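Local coordinates for protein MlnE (Bacillus amyloliquefaciens subsp. plantarum, PDB 5D2E) that reduces beta-keto groups with NADPH as the B-type ketoreductase part of a macrolactin polyketide synthase, probably acting on chains tethered to an acyl carrier protein, at residues I173-E178 with C207-L212; I60-E65 with I129-A134; E473-Q478 with V497-K502; E39-R44 with Q254-K259; S151-F156 with S376-I381. All coordinates share one frame; numbering follows the deposited sequence.

Interaction 1: residues I173-E178 with C207-L212; sequences ILYLYE and CKAAEL
Tyr177 lays its ring over the backbone of Glu211, and the two side chains then run obliquely across each other. Glu211 CA stands 4.0 Å from the ring centroid, a CH-pi contact offset toward the rim. Chi1 of 65° sets Tyr177 CG between the backbone N and carbonyl carbon. Tyr177 OH makes a weak hydrogen bond of 2.8 Å to Glu211 OE1 and a second weak bond to Asn189 of helix 186-201; Glu211 OE2 is held by Asn179. On the same face Ala209 CB meets the edge of the Tyr175 ring at CD2, 3.8 Å away. The other face is aliphatic: Ala210 CB touches Leu176 CD2 at 3.8 Å and Leu174 CD1 at 4.1 Å. Five backbone bonds, from Lys208 N to Ile173 O through Leu212 N to Tyr177 O, fix the parallel register. These strands and helix 186-201 form a beta-alpha-beta unit; that helix packs on the tyrosine face, helix 222-233 on the leucine face, and strands 127-133 and 242-245 flank the pair.

Interaction 2: residues I60-E65 with I129-A134; sequences ILFFCE and IHFLAA
Ile129 packs against the ring of Phe62 where two parallel strands pair in the Rossmann-like N-terminal subdomain. This is the tight end. Ile129 CG2 lies over one face of the ring, offset toward the rim, 3.9 Å from the centroid, and CB of the same residue approaches Phe62 CD2 at 3.7 Å. The backbone bonds here are short and straight: Ile129 N bonds to Leu61 O and Phe63 N to Ile129 O, both at 2.8 Å with N-H...O angles of 168°. On the face of Phe63 and His130 the side chains approach less closely; His130 turns its NE2 to Ser154 of helix 141-164 instead. Farther along, Phe131 N still reaches Phe63 O, but its N-H...O angle has fallen to 150°. Cys64 SG lies obliquely to the Phe131 ring, 5.3 Å from the centroid. Leu132 spans the separating chains with one methyl, CD2, which comes 3.4 Å from the carbonyl C of Cys64. At the partly exposed Glu65 direct strand pairing gives way to a water bridge: the water accepts from Glu65 N at 3.1 Å and donates to Phe131 O at 2.7 Å.

Interaction 3: residues E473-Q478 with V497-K502; sequences ELLSAQ and VISGDK
Glu473 N donates to Ser499 O over 2.9 Å with an N-H...O angle of 163°, arriving from above the carbonyl plane. Ser499 turns its hydroxyl back toward the same residue: OG is anti to the backbone N (chi1 175°) and lies 3.1 Å from Glu473 O and 3.2 Å from Leu474 O, so its single proton has two carbonyl oxygens within reach. Ser499 N is satisfied by a water 2.9 Å away, which also makes a weak, long bond to Glu473 O. The contact joins the end of strand 494-499 to the approach of short strand 475-476, both of which pair with strand 443-453 in the Rossmann-type ketoreductase fold. Ser476 N-caps helix 477-488 through OG to Ala479 N, and Asp501 N-caps helix 502-509 through OD2 to Arg504 N. Gly500 O accepts from His36 NE2. The apolar side is lighter: Leu475 CD2 and Val497 CG1 meet at 4.2 Å, their side chains crossing at about a right angle, and Leu475 also packs on Trp452, which binds NADP(+).

Interaction 4: residues E39-R44 with Q254-K259; sequences EMVWDR and QLQRVK
Val258, just past the end of strand 249-257, sets CG1 almost straight over one face of the Glu39 carboxylate, 3.8 Å from CD. Near the carboxylate plane, at OE2, a water donates a short 2.5 Å hydrogen bond and accepts from Lys259 N at 2.9 Å, bridging Glu39 to the loop after the strand. Val41 of strand 35-46 covers one face of the Gln256 amide with CB and CG2, the latter 3.9 Å from Gln256 CD. In both pairs, Glu39 with Val258 and Val41 with Gln256, the side chains cross at about a right angle. Chi1 of 65° puts Glu39 CG between the backbone N and carbonyl carbon. On the other side of the strands Met40 SD meets Leu255 CD2 at 3.8 Å. Three antiparallel pairs fall in this part of the pairing: Glu39-Gln256 and Val41-Gln254, each with two N-H...O bonds, about the non-hydrogen-bonded Met40-Leu255. The N-to-C directions of these short strand segments are 117° apart, so the pairing is strongly twisted. The contact joins the strands of the two halves: strand 35-46 also pairs with 494-499, neighbour of ketoreductase strand 443-453, while strand 249-257 also pairs antiparallel with 242-245, which leads to the N-terminal subdomain.

Interaction 5: residues S151-F156 with S376-I381; sequences SLYSLF and SIEEVI
Ile377 pushes its CD1 methyl onto the centre of the Phe156 ring, a CH-pi contact of 3.6 Å to the centroid and 13° off the ring normal; the isoleucine crosses the ring obliquely. The other apolar contacts surround this one. The second branch of Ile377, CG2, touches Tyr153 CE1 at 3.6 Å and Leu152 CD2 at 3.8 Å, its side chain sliding past both in the opposite direction. Leu152 and Ile381 instead reach toward each other tip to tip, CD2 to CD1 at 4.0 Å. A third group gathers round the phenol oxygen: Tyr153 OH lies 3.1 Å from Glu378 CG and 3.5 Å from Ile381 CD1, and the Tyr153 ring stands 82° to the Glu378 carboxylate. Lys374, at the start of helix 374-381, adds charge to the interface: a salt bridge to Glu378 OE2 and a cation-pi contact to the Tyr153 ring. The two helix segments run roughly antiparallel at 149°, with axes 12.0 Å apart, so long side chains bridge the gap. Helix 141-164 of the N-terminal subdomain thereby meets helix 374-381 of the catalytic half, where Ile381 lies near the NADP(+)-binding residues Lys384 and Tyr421. Cohesion here is chiefly apolar and aromatic, with charge gathered on the Glu378-Lys374 side.

Overall arrangement
From the N terminus, strand 35-46 opens first, and interaction 4 closes a loop of about 210 residues that encloses interactions 2 and 1. Interaction 2 closes first and interaction 1 follows in series, on neighbouring strands of the N-terminal subdomain. Helix 141-164 lies between them in the chain and opens interaction 5, which closes a loop of about 220 residues with interaction 1 nested inside. Interactions 4 and 5 cross along the chain, their centres about 29 Å apart. Interaction 5 joins the two halves helix to helix, interaction 4 through strand 35-46. Interaction 3 closes last, a short loop near the C terminus, and touches interaction 4 through Lys502 and Arg257 beside strand 35-46.

Interaction 1: residues I173-E178 with C207-L212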
# COMPACT_ATOMS: atom_id res chain seq x y z
N ILE A 173 4.89 19.48 -1.39
CA ILE A 173 4.43 18.91 -0.12
C ILE A 173 5.43 17.83 0.32
O ILE A 173 5.71 16.92 -0.47
CB ILE A 173 3.07 18.27 -0.26
CG1 ILE A 173 2.00 19.31 -0.67
CG2 ILE A 173 2.71 17.58 1.07
CD1 ILE A 173 1.72 19.35 -2.17
N LEU A 174 5.97 17.93 1.53
CA LEU A 174 6.90 16.97 2.05
C LEU A 174 6.26 16.37 3.23
O LEU A 174 5.99 17.05 4.23
CB LEU A 174 8.28 17.61 2.39
CG LEU A 174 9.29 16.66 3.06
CD1 LEU A 174 9.68 15.46 2.18
CD2 LEU A 174 10.54 17.46 3.45
N TYR A 175 5.96 15.07 3.12
CA TYR A 175 5.37 14.27 4.14
C TYR A 175 6.49 13.49 4.82
O TYR A 175 7.24 12.82 4.17
CB TYR A 175 4.36 13.33 3.51
CG TYR A 175 3.99 12.16 4.35
CD1 TYR A 175 3.17 12.27 5.46
CD2 TYR A 175 4.53 10.90 4.05
CE1 TYR A 175 2.91 11.15 6.26
CE2 TYR A 175 4.26 9.80 4.85
CZ TYR A 175 3.46 9.92 5.93
OH TYR A 175 3.21 8.73 6.63
N LEU A 176 6.55 13.60 6.17
CA LEU A 176 7.53 12.96 7.02
C LEU A 176 6.89 12.05 8.03
O LEU A 176 5.85 12.35 8.57
CB LEU A 176 8.34 13.99 7.82
CG LEU A 176 8.85 15.21 7.05
CD1 LEU A 176 9.50 16.28 7.92
CD2 LEU A 176 9.81 14.71 6.01
N TYR A 177 7.55 10.92 8.28
CA TYR A 177 7.19 10.04 9.34
C TYR A 177 8.44 9.44 9.98
O TYR A 177 9.47 9.31 9.32
CB TYR A 177 6.29 8.89 8.90
CG TYR A 177 6.85 7.89 7.96
CD1 TYR A 177 6.87 8.14 6.58
CD2 TYR A 177 7.37 6.66 8.42
CE1 TYR A 177 7.34 7.20 5.69
CE2 TYR A 177 7.83 5.71 7.53
CZ TYR A 177 7.84 6.00 6.17
OH TYR A 177 8.32 5.09 5.28
N GLU A 178 8.29 9.04 11.23
CA GLU A 178 9.37 8.47 11.99
C GLU A 178 9.28 6.96 11.99
O GLU A 178 8.20 6.36 11.99
CB GLU A 178 9.34 8.89 13.43
CG GLU A 178 9.57 10.38 13.65
CD GLU A 178 9.51 10.72 15.14
OE1 GLU A 178 9.12 9.87 15.98
OE2 GLU A 178 9.92 11.81 15.44
N CYS A 207 4.75 16.08 -4.71
CA CYS A 207 4.58 15.41 -3.44
C CYS A 207 5.76 14.51 -3.16
O CYS A 207 6.14 13.67 -3.98
CB CYS A 207 3.31 14.59 -3.43
SG CYS A 207 1.78 15.49 -3.55
N LYS A 208 6.35 14.66 -1.98
CA LYS A 208 7.49 13.83 -1.58
C LYS A 208 7.24 13.21 -0.25
O LYS A 208 6.53 13.79 0.56
CB LYS A 208 8.74 14.70 -1.53
CG LYS A 208 8.94 15.42 -2.85
CD LYS A 208 10.34 15.93 -3.13
CE LYS A 208 10.57 17.35 -2.64
NZ LYS A 208 11.96 17.76 -2.99
N ALA A 209 7.86 12.04 -0.00
CA ALA A 209 7.68 11.31 1.26
C ALA A 209 9.04 10.92 1.81
O ALA A 209 9.94 10.59 1.04
CB ALA A 209 6.81 10.09 1.10
N ALA A 210 9.24 11.07 3.12
CA ALA A 210 10.57 10.80 3.69
C ALA A 210 10.38 10.10 5.07
O ALA A 210 9.63 10.57 5.91
CB ALA A 210 11.38 12.05 3.82
N GLU A 211 11.03 8.95 5.21
CA GLU A 211 11.07 8.20 6.41
C GLU A 211 12.29 8.69 7.20
O GLU A 211 13.42 8.90 6.64
CB GLU A 211 11.21 6.70 6.12
CG GLU A 211 11.37 5.85 7.36
CD GLU A 211 11.41 4.35 7.08
OE1 GLU A 211 10.72 3.96 6.18
OE2 GLU A 211 12.02 3.57 7.80
N LEU A 212 12.05 9.00 8.44
CA LEU A 212 13.11 9.46 9.34
C LEU A 212 13.42 8.29 10.28
O LEU A 212 12.76 8.12 11.33
CB LEU A 212 12.69 10.73 10.10
CG LEU A 212 12.17 11.89 9.24
CD1 LEU A 212 11.49 12.94 10.09
CD2 LEU A 212 13.28 12.49 8.43

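Interaction 2: residues I60-E65 with I129-A134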
# COMPACT_ATOMS: atom_id res chain seq x y z
N ILE A 60 6.30 29.10 3.99
CA ILE A 60 6.41 27.71 4.38
C ILE A 60 5.31 27.40 5.42
O ILE A 60 5.11 28.19 6.38
CB ILE A 60 7.76 27.49 5.03
CG1 ILE A 60 8.86 27.80 4.05
CG2 ILE A 60 7.85 26.07 5.63
CD1 ILE A 60 10.22 27.95 4.75
N LEU A 61 4.60 26.29 5.25
CA LEU A 61 3.53 25.89 6.14
C LEU A 61 3.93 24.53 6.72
O LEU A 61 4.16 23.60 5.97
CB LEU A 61 2.22 25.78 5.36
CG LEU A 61 1.05 25.20 6.11
CD1 LEU A 61 0.68 26.05 7.31
CD2 LEU A 61 -0.14 25.13 5.15
N PHE A 62 3.97 24.42 8.04
CA PHE A 62 4.47 23.25 8.74
C PHE A 62 3.44 22.79 9.67
O PHE A 62 3.03 23.56 10.56
CB PHE A 62 5.74 23.73 9.54
CG PHE A 62 6.68 22.62 9.99
CD1 PHE A 62 6.28 21.68 10.91
CD2 PHE A 62 7.96 22.55 9.50
CE1 PHE A 62 7.11 20.67 11.34
CE2 PHE A 62 8.83 21.51 9.92
CZ PHE A 62 8.38 20.58 10.84
N PHE A 63 3.05 21.51 9.55
CA PHE A 63 2.08 20.88 10.41
C PHE A 63 2.85 19.93 11.32
O PHE A 63 3.63 19.10 10.82
CB PHE A 63 1.09 20.03 9.58
CG PHE A 63 0.16 20.81 8.67
CD1 PHE A 63 -0.93 21.46 9.18
CD2 PHE A 63 0.36 20.84 7.30
CE1 PHE A 63 -1.79 22.15 8.37
CE2 PHE A 63 -0.49 21.55 6.46
CZ PHE A 63 -1.60 22.19 7.01
N CYS A 64 2.60 20.00 12.63
CA CYS A 64 3.33 19.17 13.61
C CYS A 64 2.37 18.93 14.73
O CYS A 64 1.51 19.75 15.00
CB CYS A 64 4.60 19.91 14.10
SG CYS A 64 5.77 18.82 15.02
N GLU A 65 2.53 17.84 15.42
CA GLU A 65 1.60 17.52 16.49
C GLU A 65 1.76 18.51 17.66
O GLU A 65 0.77 18.89 18.29
CB GLU A 65 1.76 16.04 16.92
CG GLU A 65 0.56 15.43 17.63
CD GLU A 65 -0.74 15.36 16.79
OE1 GLU A 65 -0.85 14.73 15.68
OE2 GLU A 65 -1.71 15.92 17.32
N ILE A 129 5.14 21.24 4.86
CA ILE A 129 5.75 20.17 5.61
C ILE A 129 4.62 19.54 6.45
O ILE A 129 3.97 20.16 7.25
CB ILE A 129 6.91 20.57 6.52
CG1 ILE A 129 7.99 21.37 5.75
CG2 ILE A 129 7.43 19.34 7.28
CD1 ILE A 129 8.66 20.63 4.68
N HIS A 130 4.39 18.24 6.22
CA HIS A 130 3.43 17.52 7.01
C HIS A 130 4.19 16.54 7.88
O HIS A 130 4.76 15.53 7.39
CB HIS A 130 2.47 16.79 6.10
CG HIS A 130 1.32 16.18 6.81
ND1 HIS A 130 1.39 14.94 7.41
CD2 HIS A 130 0.03 16.59 6.97
CE1 HIS A 130 0.23 14.64 7.97
NE2 HIS A 130 -0.62 15.61 7.69
N PHE A 131 4.23 16.81 9.18
CA PHE A 131 4.94 15.95 10.09
C PHE A 131 4.14 15.65 11.36
O PHE A 131 4.48 16.12 12.46
CB PHE A 131 6.28 16.63 10.47
CG PHE A 131 7.21 15.77 11.37
CD1 PHE A 131 7.19 14.41 11.34
CD2 PHE A 131 8.11 16.38 12.20
CE1 PHE A 131 8.08 13.65 12.13
CE2 PHE A 131 8.98 15.64 12.99
CZ PHE A 131 8.99 14.27 12.92
N LEU A 132 3.14 14.83 11.21
CA LEU A 132 2.30 14.34 12.28
C LEU A 132 2.52 12.84 12.54
O LEU A 132 2.11 12.33 13.57
CB LEU A 132 0.85 14.44 11.88
CG LEU A 132 0.34 15.83 11.51
CD1 LEU A 132 -1.14 15.76 11.24
CD2 LEU A 132 0.68 16.87 12.60
N ALA A 133 3.11 12.15 11.56
CA ALA A 133 3.18 10.65 11.57
C ALA A 133 4.30 10.12 12.43
O ALA A 133 5.46 9.93 11.95
CB ALA A 133 3.29 10.11 10.16
N ALA A 134 3.95 9.92 13.71
CA ALA A 134 4.85 9.29 14.64
C ALA A 134 4.13 8.35 15.55
O ALA A 134 2.91 8.20 15.50
CB ALA A 134 5.70 10.36 15.40
O HOH W 1 4.45 15.44 15.05

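Interaction 3: residues E473-Q478 with V497-K502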
# COMPACT_ATOMS: atom_id res chain seq x y z
N GLU A 473 -0.59 -4.68 -21.63
CA GLU A 473 -1.61 -5.62 -22.06
C GLU A 473 -2.25 -6.16 -20.83
O GLU A 473 -1.63 -6.20 -19.78
CB GLU A 473 -0.97 -6.78 -22.82
CG GLU A 473 -0.50 -6.37 -24.21
CD GLU A 473 0.23 -7.49 -24.94
OE1 GLU A 473 -0.29 -8.63 -24.99
OE2 GLU A 473 1.34 -7.21 -25.45
N LEU A 474 -3.48 -6.64 -20.96
CA LEU A 474 -4.14 -7.31 -19.89
C LEU A 474 -3.39 -8.62 -19.58
O LEU A 474 -2.79 -9.24 -20.46
CB LEU A 474 -5.60 -7.61 -20.24
CG LEU A 474 -6.57 -6.44 -20.37
CD1 LEU A 474 -7.89 -6.93 -20.96
CD2 LEU A 474 -6.84 -5.79 -19.03
N LEU A 475 -3.42 -9.00 -18.32
CA LEU A 475 -2.82 -10.25 -17.88
C LEU A 475 -3.86 -11.37 -18.06
O LEU A 475 -4.92 -11.33 -17.48
CB LEU A 475 -2.42 -10.13 -16.40
CG LEU A 475 -1.77 -11.32 -15.69
CD1 LEU A 475 -0.44 -11.65 -16.32
CD2 LEU A 475 -1.58 -11.03 -14.20
N SER A 476 -3.54 -12.40 -18.84
CA SER A 476 -4.48 -13.49 -19.04
C SER A 476 -4.49 -14.37 -17.81
O SER A 476 -3.50 -14.41 -17.07
CB SER A 476 -4.06 -14.32 -20.28
OG SER A 476 -2.89 -15.11 -20.06
N ALA A 477 -5.58 -15.11 -17.63
CA ALA A 477 -5.72 -16.05 -16.52
C ALA A 477 -4.52 -16.97 -16.34
O ALA A 477 -4.01 -17.13 -15.24
CB ALA A 477 -6.98 -16.90 -16.71
N GLN A 478 -4.08 -17.61 -17.42
CA GLN A 478 -2.96 -18.52 -17.33
C GLN A 478 -1.63 -17.84 -17.02
O GLN A 478 -0.83 -18.37 -16.31
CB GLN A 478 -2.82 -19.34 -18.63
CG GLN A 478 -3.92 -20.42 -18.72
CD GLN A 478 -3.82 -21.40 -17.56
OE1 GLN A 478 -2.76 -21.98 -17.32
NE2 GLN A 478 -4.89 -21.55 -16.82
N VAL A 497 3.84 -7.71 -10.81
CA VAL A 497 3.63 -8.41 -12.07
C VAL A 497 3.15 -7.36 -13.05
O VAL A 497 2.19 -6.67 -12.77
CB VAL A 497 2.61 -9.54 -11.96
CG1 VAL A 497 2.42 -10.19 -13.35
CG2 VAL A 497 2.98 -10.62 -10.92
N ILE A 498 3.90 -7.18 -14.13
CA ILE A 498 3.58 -6.23 -15.18
C ILE A 498 3.53 -6.98 -16.55
O ILE A 498 4.45 -7.71 -16.93
CB ILE A 498 4.58 -5.07 -15.25
CG1 ILE A 498 4.83 -4.49 -13.82
CG2 ILE A 498 4.00 -3.98 -16.13
CD1 ILE A 498 5.81 -3.37 -13.85
N SER A 499 2.42 -6.76 -17.26
CA SER A 499 2.08 -7.47 -18.52
C SER A 499 2.18 -6.47 -19.70
O SER A 499 1.49 -5.45 -19.73
CB SER A 499 0.69 -8.08 -18.38
OG SER A 499 0.27 -8.66 -19.59
N GLY A 500 3.07 -6.78 -20.63
CA GLY A 500 3.32 -5.97 -21.81
C GLY A 500 4.70 -6.12 -22.39
O GLY A 500 5.42 -7.11 -22.13
N ASP A 501 5.14 -5.10 -23.12
CA ASP A 501 6.46 -5.12 -23.74
C ASP A 501 7.53 -4.66 -22.78
O ASP A 501 7.39 -3.57 -22.19
CB ASP A 501 6.51 -4.18 -24.96
CG ASP A 501 7.92 -4.06 -25.53
OD1 ASP A 501 8.39 -5.05 -26.14
OD2 ASP A 501 8.57 -3.01 -25.33
N LYS A 502 8.61 -5.43 -22.68
CA LYS A 502 9.67 -5.16 -21.68
C LYS A 502 10.26 -3.74 -21.74
O LYS A 502 10.54 -3.12 -20.70
CB LYS A 502 10.76 -6.29 -21.64
CG LYS A 502 11.79 -6.41 -22.77
CD LYS A 502 11.23 -6.72 -24.18
CE LYS A 502 10.25 -7.91 -24.29
NZ LYS A 502 10.81 -9.26 -23.99
O HOH W 2 0.27 -4.81 -17.21

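Interaction 4: residues E39-R44 with Q254-K259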
# COMPACT_ATOMS: atom_id res chain seq x y z
N GLU A 39 10.89 -6.51 -8.64
CA GLU A 39 11.12 -6.33 -7.22
C GLU A 39 11.75 -4.98 -6.98
O GLU A 39 12.41 -4.39 -7.87
CB GLU A 39 11.98 -7.47 -6.62
CG GLU A 39 13.39 -7.50 -7.16
CD GLU A 39 14.13 -8.82 -6.93
OE1 GLU A 39 13.77 -9.57 -6.02
OE2 GLU A 39 15.06 -9.12 -7.74
N MET A 40 11.59 -4.49 -5.74
CA MET A 40 12.20 -3.23 -5.36
C MET A 40 13.70 -3.39 -5.22
O MET A 40 14.18 -4.34 -4.60
CB MET A 40 11.60 -2.74 -4.06
CG MET A 40 10.16 -2.32 -4.21
SD MET A 40 10.07 -0.88 -5.26
CE MET A 40 8.27 -0.63 -5.14
N VAL A 41 14.45 -2.49 -5.82
CA VAL A 41 15.88 -2.48 -5.67
C VAL A 41 16.24 -1.12 -5.10
O VAL A 41 15.84 -0.09 -5.64
CB VAL A 41 16.60 -2.65 -7.05
CG1 VAL A 41 18.11 -2.58 -6.90
CG2 VAL A 41 16.19 -3.94 -7.75
N TRP A 42 17.11 -1.12 -4.10
CA TRP A 42 17.50 0.12 -3.43
C TRP A 42 18.84 0.69 -3.85
O TRP A 42 19.74 -0.05 -4.18
CB TRP A 42 17.62 -0.17 -1.95
CG TRP A 42 16.39 -0.59 -1.35
CD1 TRP A 42 15.89 -1.87 -1.30
CD2 TRP A 42 15.43 0.24 -0.73
NE1 TRP A 42 14.67 -1.86 -0.69
CE2 TRP A 42 14.36 -0.57 -0.34
CE3 TRP A 42 15.35 1.62 -0.50
CZ2 TRP A 42 13.26 -0.08 0.32
CZ3 TRP A 42 14.25 2.10 0.19
CH2 TRP A 42 13.23 1.25 0.59
N ASP A 43 18.97 2.01 -3.87
CA ASP A 43 20.31 2.63 -4.00
C ASP A 43 20.58 3.45 -2.76
O ASP A 43 19.73 4.22 -2.31
CB ASP A 43 20.56 3.45 -5.29
CG ASP A 43 19.49 4.44 -5.59
OD1 ASP A 43 18.36 4.01 -5.95
OD2 ASP A 43 19.78 5.67 -5.54
N ARG A 44 21.79 3.29 -2.27
CA ARG A 44 22.21 3.83 -1.00
C ARG A 44 23.22 4.95 -1.22
O ARG A 44 24.08 4.84 -2.07
CB ARG A 44 22.80 2.71 -0.14
CG ARG A 44 23.74 3.20 0.94
CD ARG A 44 24.51 2.11 1.70
NE ARG A 44 23.54 1.70 2.59
CZ ARG A 44 23.43 1.87 3.89
NH1 ARG A 44 22.22 1.46 4.39
NH2 ARG A 44 24.43 2.26 4.67
N GLN A 254 13.49 1.47 -6.55
CA GLN A 254 12.70 1.39 -7.78
C GLN A 254 12.53 -0.04 -8.21
O GLN A 254 13.33 -0.88 -7.83
CB GLN A 254 13.34 2.22 -8.90
CG GLN A 254 14.52 1.56 -9.57
CD GLN A 254 15.15 2.46 -10.59
OE1 GLN A 254 16.35 2.74 -10.51
NE2 GLN A 254 14.35 2.96 -11.52
N LEU A 255 11.47 -0.31 -8.96
CA LEU A 255 11.18 -1.65 -9.45
C LEU A 255 12.14 -1.98 -10.55
O LEU A 255 12.41 -1.17 -11.37
CB LEU A 255 9.77 -1.73 -10.01
CG LEU A 255 8.68 -1.87 -8.95
CD1 LEU A 255 7.34 -1.86 -9.72
CD2 LEU A 255 8.80 -3.11 -8.10
N GLN A 256 12.68 -3.19 -10.53
CA GLN A 256 13.53 -3.67 -11.60
C GLN A 256 13.19 -5.10 -11.81
O GLN A 256 12.74 -5.81 -10.86
CB GLN A 256 14.99 -3.52 -11.22
CG GLN A 256 15.45 -2.06 -11.32
CD GLN A 256 16.91 -1.90 -11.01
OE1 GLN A 256 17.73 -2.77 -11.31
NE2 GLN A 256 17.27 -0.78 -10.39
N ARG A 257 13.42 -5.59 -13.04
CA ARG A 257 13.10 -6.96 -13.32
C ARG A 257 13.83 -7.91 -12.37
O ARG A 257 14.99 -7.71 -12.09
CB ARG A 257 13.42 -7.30 -14.79
CG ARG A 257 12.41 -8.30 -15.37
CD ARG A 257 12.20 -8.21 -16.89
NE ARG A 257 13.41 -7.73 -17.54
CZ ARG A 257 13.53 -6.60 -18.23
NH1 ARG A 257 12.48 -5.80 -18.47
NH2 ARG A 257 14.72 -6.27 -18.71
N VAL A 258 13.19 -8.95 -11.93
CA VAL A 258 13.89 -9.97 -11.14
C VAL A 258 14.99 -10.71 -11.95
O VAL A 258 14.92 -10.78 -13.18
CB VAL A 258 12.97 -11.04 -10.54
CG1 VAL A 258 11.91 -10.41 -9.64
CG2 VAL A 258 12.31 -11.95 -11.60
N LYS A 259 15.97 -11.25 -11.22
CA LYS A 259 17.09 -11.98 -11.82
C LYS A 259 16.71 -13.44 -12.00
O LYS A 259 15.82 -13.95 -11.28
CB LYS A 259 18.34 -11.87 -10.93
CG LYS A 259 19.10 -10.56 -11.04
CD LYS A 259 19.66 -10.01 -9.73
CE LYS A 259 20.93 -10.68 -9.25
NZ LYS A 259 21.97 -9.68 -8.84
O HOH W 3 15.96 -11.41 -8.34

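Interaction 5: residues S151-F156 with S376-I381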
# COMPACT_ATOMS: atom_id res chain seq x y z
N SER A 151 -2.09 10.47 9.21
CA SER A 151 -1.41 10.31 7.95
C SER A 151 -2.44 10.44 6.81
O SER A 151 -2.74 11.54 6.37
CB SER A 151 -0.62 9.00 7.88
OG SER A 151 -1.42 7.82 8.19
N LEU A 152 -3.03 9.33 6.40
CA LEU A 152 -4.00 9.31 5.29
C LEU A 152 -5.13 10.29 5.45
O LEU A 152 -5.38 11.11 4.54
CB LEU A 152 -4.58 7.88 5.15
CG LEU A 152 -5.76 7.71 4.15
CD1 LEU A 152 -5.24 7.95 2.74
CD2 LEU A 152 -6.40 6.34 4.37
N TYR A 153 -5.81 10.29 6.59
CA TYR A 153 -6.95 11.15 6.70
C TYR A 153 -6.60 12.64 6.82
O TYR A 153 -7.25 13.48 6.21
CB TYR A 153 -7.92 10.69 7.77
CG TYR A 153 -8.64 9.38 7.42
CD1 TYR A 153 -9.52 9.31 6.36
CD2 TYR A 153 -8.44 8.23 8.15
CE1 TYR A 153 -10.17 8.10 6.02
CE2 TYR A 153 -9.08 7.03 7.82
CZ TYR A 153 -9.95 6.97 6.78
OH TYR A 153 -10.53 5.78 6.50
N SER A 154 -5.55 12.95 7.55
CA SER A 154 -5.13 14.33 7.70
C SER A 154 -4.74 14.85 6.31
O SER A 154 -5.07 15.97 5.91
CB SER A 154 -3.89 14.41 8.63
OG SER A 154 -3.40 15.77 8.51
N LEU A 155 -4.02 14.05 5.57
CA LEU A 155 -3.61 14.46 4.21
C LEU A 155 -4.79 14.60 3.27
O LEU A 155 -4.79 15.49 2.44
CB LEU A 155 -2.57 13.49 3.63
CG LEU A 155 -1.11 13.60 4.15
CD1 LEU A 155 -0.36 12.39 3.69
CD2 LEU A 155 -0.39 14.91 3.77
N PHE A 156 -5.75 13.69 3.38
CA PHE A 156 -6.95 13.81 2.56
C PHE A 156 -7.67 15.13 2.88
O PHE A 156 -7.98 15.88 1.94
CB PHE A 156 -7.85 12.65 2.83
CG PHE A 156 -9.27 12.90 2.46
CD1 PHE A 156 -9.63 13.00 1.13
CD2 PHE A 156 -10.21 13.02 3.43
CE1 PHE A 156 -10.94 13.25 0.78
CE2 PHE A 156 -11.51 13.26 3.09
CZ PHE A 156 -11.88 13.35 1.77
N SER A 376 -16.11 6.97 1.90
CA SER A 376 -15.70 6.19 0.78
C SER A 376 -14.29 5.62 0.96
O SER A 376 -14.04 4.45 0.65
CB SER A 376 -15.75 7.09 -0.44
OG SER A 376 -15.36 6.35 -1.55
N ILE A 377 -13.39 6.46 1.44
CA ILE A 377 -12.01 6.02 1.79
C ILE A 377 -12.09 4.90 2.83
O ILE A 377 -11.47 3.83 2.61
CB ILE A 377 -11.17 7.19 2.31
CG1 ILE A 377 -11.04 8.23 1.20
CG2 ILE A 377 -9.82 6.67 2.76
CD1 ILE A 377 -10.41 9.53 1.65
N GLU A 378 -12.85 5.09 3.91
CA GLU A 378 -13.00 4.05 4.96
C GLU A 378 -13.43 2.72 4.39
O GLU A 378 -12.91 1.67 4.79
CB GLU A 378 -13.99 4.41 6.06
CG GLU A 378 -13.62 5.65 6.85
CD GLU A 378 -14.73 6.25 7.74
OE1 GLU A 378 -15.95 6.07 7.50
OE2 GLU A 378 -14.34 6.91 8.71
N GLU A 379 -14.39 2.77 3.46
CA GLU A 379 -14.84 1.56 2.78
C GLU A 379 -13.81 0.89 1.96
O GLU A 379 -13.68 -0.32 2.00
CB GLU A 379 -16.05 1.86 1.86
CG GLU A 379 -17.28 2.15 2.67
CD GLU A 379 -18.44 2.43 1.71
OE1 GLU A 379 -18.80 1.49 0.96
OE2 GLU A 379 -18.85 3.57 1.62
N VAL A 380 -13.09 1.64 1.15
CA VAL A 380 -12.07 1.04 0.28
C VAL A 380 -10.93 0.44 1.07
O VAL A 380 -10.40 -0.61 0.69
CB VAL A 380 -11.57 2.08 -0.72
CG1 VAL A 380 -10.29 1.65 -1.40
CG2 VAL A 380 -12.66 2.40 -1.72
N ILE A 381 -10.49 1.11 2.15
CA ILE A 381 -9.32 0.62 2.86
C ILE A 381 -9.63 -0.54 3.82
O ILE A 381 -8.69 -1.28 4.19
CB ILE A 381 -8.53 1.71 3.63
CG1 ILE A 381 -9.26 2.18 4.88
CG2 ILE A 381 -8.17 2.85 2.68
CD1 ILE A 381 -8.41 3.14 5.73